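Local coordinates for protein tumor necrosis factor ligand superfamily member 13 (Mus musculus, PDB 1U5Y) that acts as a secreted homotrimeric cytokine of the tumor necrosis factor family, binds the receptors TACI and BCMA, and plays a role in regulating tumor cell growth, at the interface of chains A and B. Residues are numbered along the deposited sequence; one frame, centred on the assembly and turned at random. Chains: chain A/B, Tumor necrosis factor ligand superfamily member 13.

The interface of chains A and B. Residues chain A 83-84, 105-107; chain B 9, 32, 56, 130-131, 134.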
ATOM      1  N   LEU A  83       9.394   5.831  10.927  1.00  4.87           N
ATOM      2  CA  LEU A  83       9.602   5.475   9.531  1.00  8.20           C
ATOM      3  C   LEU A  83       8.411   5.954   8.713  1.00 11.74           C
ATOM      4  O   LEU A  83       8.582   6.660   7.714  1.00 12.04           O
ATOM      5  CB  LEU A  83       9.735   3.945   9.373  1.00  9.79           C
ATOM      6  CG  LEU A  83      10.753   3.277  10.283  1.00  8.80           C
ATOM      7  CD1 LEU A  83      10.904   1.814   9.882  1.00 11.99           C
ATOM      8  CD2 LEU A  83      12.094   4.049  10.189  1.00  9.06           C
ATOM      9  N   PHE A  84       7.209   5.562   9.145  1.00  6.18           N
ATOM     10  CA  PHE A  84       5.996   6.043   8.514  1.00  6.78           C
ATOM     11  C   PHE A  84       4.776   5.870   9.367  1.00  7.84           C
ATOM     12  O   PHE A  84       4.767   5.121  10.332  1.00  8.72           O
ATOM     13  CB  PHE A  84       5.764   5.360   7.162  1.00  9.57           C
ATOM     14  CG  PHE A  84       5.525   3.876   7.243  1.00  9.60           C
ATOM     15  CD1 PHE A  84       4.244   3.371   7.332  1.00  9.02           C
ATOM     16  CD2 PHE A  84       6.584   2.983   7.174  1.00 14.89           C
ATOM     17  CE1 PHE A  84       4.026   1.993   7.393  1.00 14.53           C
ATOM     18  CE2 PHE A  84       6.374   1.603   7.224  1.00 13.47           C
ATOM     19  CZ  PHE A  84       5.107   1.107   7.328  1.00 11.17           C
ATOM     20  N   GLY A 105       6.817   1.408   3.145  1.00  7.03           N
ATOM     21  CA  GLY A 105       7.952   2.100   2.571  1.00 10.83           C
ATOM     22  C   GLY A 105       9.206   1.266   2.657  1.00 10.75           C
ATOM     23  O   GLY A 105       9.208   0.185   3.246  1.00 10.80           O
ATOM     24  N   VAL A 106      10.287   1.803   2.118  1.00 10.07           N
ATOM     25  CA  VAL A 106      11.588   1.128   2.082  1.00  8.77           C
ATOM     26  C   VAL A 106      12.588   1.878   2.961  1.00  6.70           C
ATOM     27  O   VAL A 106      12.715   3.102   2.846  1.00  9.24           O
ATOM     28  CB  VAL A 106      12.099   1.018   0.636  1.00  9.60           C
ATOM     29  CG1 VAL A 106      13.439   0.304   0.583  1.00 12.20           C
ATOM     30  CG2 VAL A 106      11.087   0.251  -0.216  1.00 12.49           C
ATOM     31  N   PHE A 107      13.289   1.140   3.831  1.00  7.94           N
ATOM     32  CA  PHE A 107      14.172   1.723   4.855  1.00  9.07           C
ATOM     33  C   PHE A 107      15.371   0.881   5.186  1.00  7.54           C
ATOM     34  O   PHE A 107      15.336  -0.340   5.130  1.00 10.17           O
ATOM     35  CB  PHE A 107      13.413   1.923   6.158  1.00 10.78           C
ATOM     36  CG  PHE A 107      12.148   2.682   5.991  1.00  7.35           C
ATOM     37  CD1 PHE A 107      10.965   2.022   5.722  1.00  8.74           C
ATOM     38  CD2 PHE A 107      12.143   4.058   6.101  1.00  9.12           C
ATOM     39  CE1 PHE A 107       9.769   2.737   5.553  1.00  9.19           C
ATOM     40  CE2 PHE A 107      10.949   4.780   5.928  1.00  9.96           C
ATOM     41  CZ  PHE A 107       9.781   4.117   5.648  1.00  8.11           C
TER
ATOM     42  N   HIS B   9      14.093   6.185  -1.580  1.00 10.19           N
ATOM     43  CA  HIS B   9      13.000   6.615  -0.715  1.00  5.72           C
ATOM     44  C   HIS B   9      13.159   8.123  -0.645  1.00  2.49           C
ATOM     45  O   HIS B   9      14.243   8.624  -0.365  1.00  4.87           O
ATOM     46  CB  HIS B   9      13.073   5.942   0.676  1.00  8.80           C
ATOM     47  CG  HIS B   9      11.881   6.218   1.540  1.00 11.06           C
ATOM     48  ND1 HIS B   9      10.586   6.132   1.068  1.00 14.99           N
ATOM     49  CD2 HIS B   9      11.781   6.565   2.844  1.00 13.83           C
ATOM     50  CE1 HIS B   9       9.748   6.452   2.038  1.00 19.55           C
ATOM     51  NE2 HIS B   9      10.445   6.707   3.130  1.00 14.83           N
ATOM     52  N   LEU B  32      17.207   7.922   1.246  1.00  7.53           N
ATOM     53  CA  LEU B  32      17.765   6.575   1.162  1.00  6.96           C
ATOM     54  C   LEU B  32      18.023   6.317  -0.292  1.00  5.88           C
ATOM     55  O   LEU B  32      17.147   6.504  -1.116  1.00  9.06           O
ATOM     56  CB  LEU B  32      16.796   5.509   1.701  1.00  7.21           C
ATOM     57  CG  LEU B  32      17.256   4.058   1.501  1.00  8.46           C
ATOM     58  CD1 LEU B  32      18.576   3.787   2.243  1.00  7.36           C
ATOM     59  CD2 LEU B  32      16.171   3.089   1.952  1.00 13.26           C
ATOM     60  N   TYR B  56       5.906   3.424  -5.096  1.00 10.76           N
ATOM     61  CA  TYR B  56       4.847   3.677  -4.125  1.00 11.22           C
ATOM     62  C   TYR B  56       4.764   5.137  -3.766  1.00  8.92           C
ATOM     63  O   TYR B  56       5.735   5.854  -3.850  1.00  9.68           O
ATOM     64  CB  TYR B  56       5.039   2.844  -2.866  1.00 12.25           C
ATOM     65  CG  TYR B  56       6.380   3.049  -2.172  1.00 13.08           C
ATOM     66  CD1 TYR B  56       7.468   2.206  -2.449  1.00 13.31           C
ATOM     67  CD2 TYR B  56       6.563   4.070  -1.241  1.00 10.69           C
ATOM     68  CE1 TYR B  56       8.701   2.365  -1.794  1.00 10.73           C
ATOM     69  CE2 TYR B  56       7.798   4.244  -0.593  1.00  8.67           C
ATOM     70  CZ  TYR B  56       8.853   3.378  -0.862  1.00  8.95           C
ATOM     71  OH  TYR B  56      10.076   3.552  -0.245  1.00  7.67           O
ATOM     72  N   PRO B 130       7.978  13.817   6.545  1.00  6.30           N
ATOM     73  CA  PRO B 130       8.572  12.692   5.812  1.00  6.85           C
ATOM     74  C   PRO B 130       7.973  11.324   6.187  1.00  8.45           C
ATOM     75  O   PRO B 130       8.101  10.374   5.411  1.00  8.84           O
ATOM     76  CB  PRO B 130      10.059  12.805   6.151  1.00  2.00           C
ATOM     77  CG  PRO B 130      10.128  13.553   7.360  1.00  2.00           C
ATOM     78  CD  PRO B 130       8.959  14.475   7.422  1.00  2.00           C
ATOM     79  N   HIS B 131       7.311  11.252   7.343  1.00  8.91           N
ATOM     80  CA  HIS B 131       6.578  10.056   7.779  1.00 12.44           C
ATOM     81  C   HIS B 131       5.167   9.955   7.181  1.00  7.09           C
ATOM     82  O   HIS B 131       4.559   8.887   7.218  1.00  8.33           O
ATOM     83  CB  HIS B 131       6.423  10.009   9.315  1.00 14.54           C
ATOM     84  CG  HIS B 131       7.582  10.579  10.071  1.00 16.52           C
ATOM     85  ND1 HIS B 131       7.458  11.658  10.921  1.00 18.36           N
ATOM     86  CD2 HIS B 131       8.884  10.203  10.126  1.00 20.15           C
ATOM     87  CE1 HIS B 131       8.640  11.937  11.446  1.00 22.21           C
ATOM     88  NE2 HIS B 131       9.521  11.066  10.987  1.00 19.92           N
ATOM     89  N   PHE B 134       5.475  10.652   1.191  1.00  8.72           N
ATOM     90  CA  PHE B 134       6.700  10.098   0.640  1.00 11.34           C
ATOM     91  C   PHE B 134       6.486   9.398  -0.694  1.00 11.82           C
ATOM     92  O   PHE B 134       5.346   9.127  -1.100  1.00 12.45           O
ATOM     93  CB  PHE B 134       7.381   9.151   1.646  1.00 11.74           C
ATOM     94  CG  PHE B 134       6.493   8.093   2.205  1.00  7.86           C
ATOM     95  CD1 PHE B 134       5.944   8.231   3.475  1.00  9.51           C
ATOM     96  CD2 PHE B 134       6.204   6.950   1.481  1.00 11.22           C
ATOM     97  CE1 PHE B 134       5.126   7.259   3.995  1.00  7.58           C
ATOM     98  CE2 PHE B 134       5.387   5.977   2.010  1.00  8.70           C
ATOM     99  CZ  PHE B 134       4.866   6.127   3.279  1.00  7.40           C
TER
HETATM  100  O   HOH W   1       9.363   8.025   5.500  1.00 17.39           O
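Two protomers of the TNF homology domain, a jelly-roll beta-sandwich, pack here as neighbours in the APRIL homotrimer: strands 79-85 and 99-109 of chain A lean on inner-sheet strands and loop residues of chain B, where B:Tyr56 and B:His9 meet A:Val106 and A:Phe107. The phenol oxygen OH of B:Tyr56 accepts a hydrogen bond from the backbone N of A:Val106 at 2.9 Å, rather bent at 137°. CG of the tyrosine sits between its own backbone N and carbonyl carbon (chi1 57°), which aims the ring at strand 99-109 of chain A. Its ring carbon CZ lies 3.8 Å from CA of A:Gly105, while CE1 packs on CG2 of A:Val106, the two side chains meeting nearly at right angles.

Next to it, the rings of A:Phe107 and B:His9 form an edge-to-face pair with planes turned 70° apart; CE2 of the phenylalanine comes within 3.4 Å of NE2 of the histidine. The other chain A strand backs this phenylalanine, CB of A:Leu83 lying over one face toward the rim. B:Leu32 adds its CD2 methyl beside CA of A:Phe107.

NE2 of B:His9 also reaches an in-plane water at 2.9 Å in a fairly straight bond. That water is held by the backbone O of A:Leu83 and, at 2.7 Å, by the backbone O of B:Pro130, so one solvent molecule links both chains and would help set the rotation of the imidazole. To one side of the water, CE1 at the rim of the B:Phe134 ring touches CB of A:Phe84 at 3.7 Å, and the backbone O of B:His131 lies close to CA of A:Phe84.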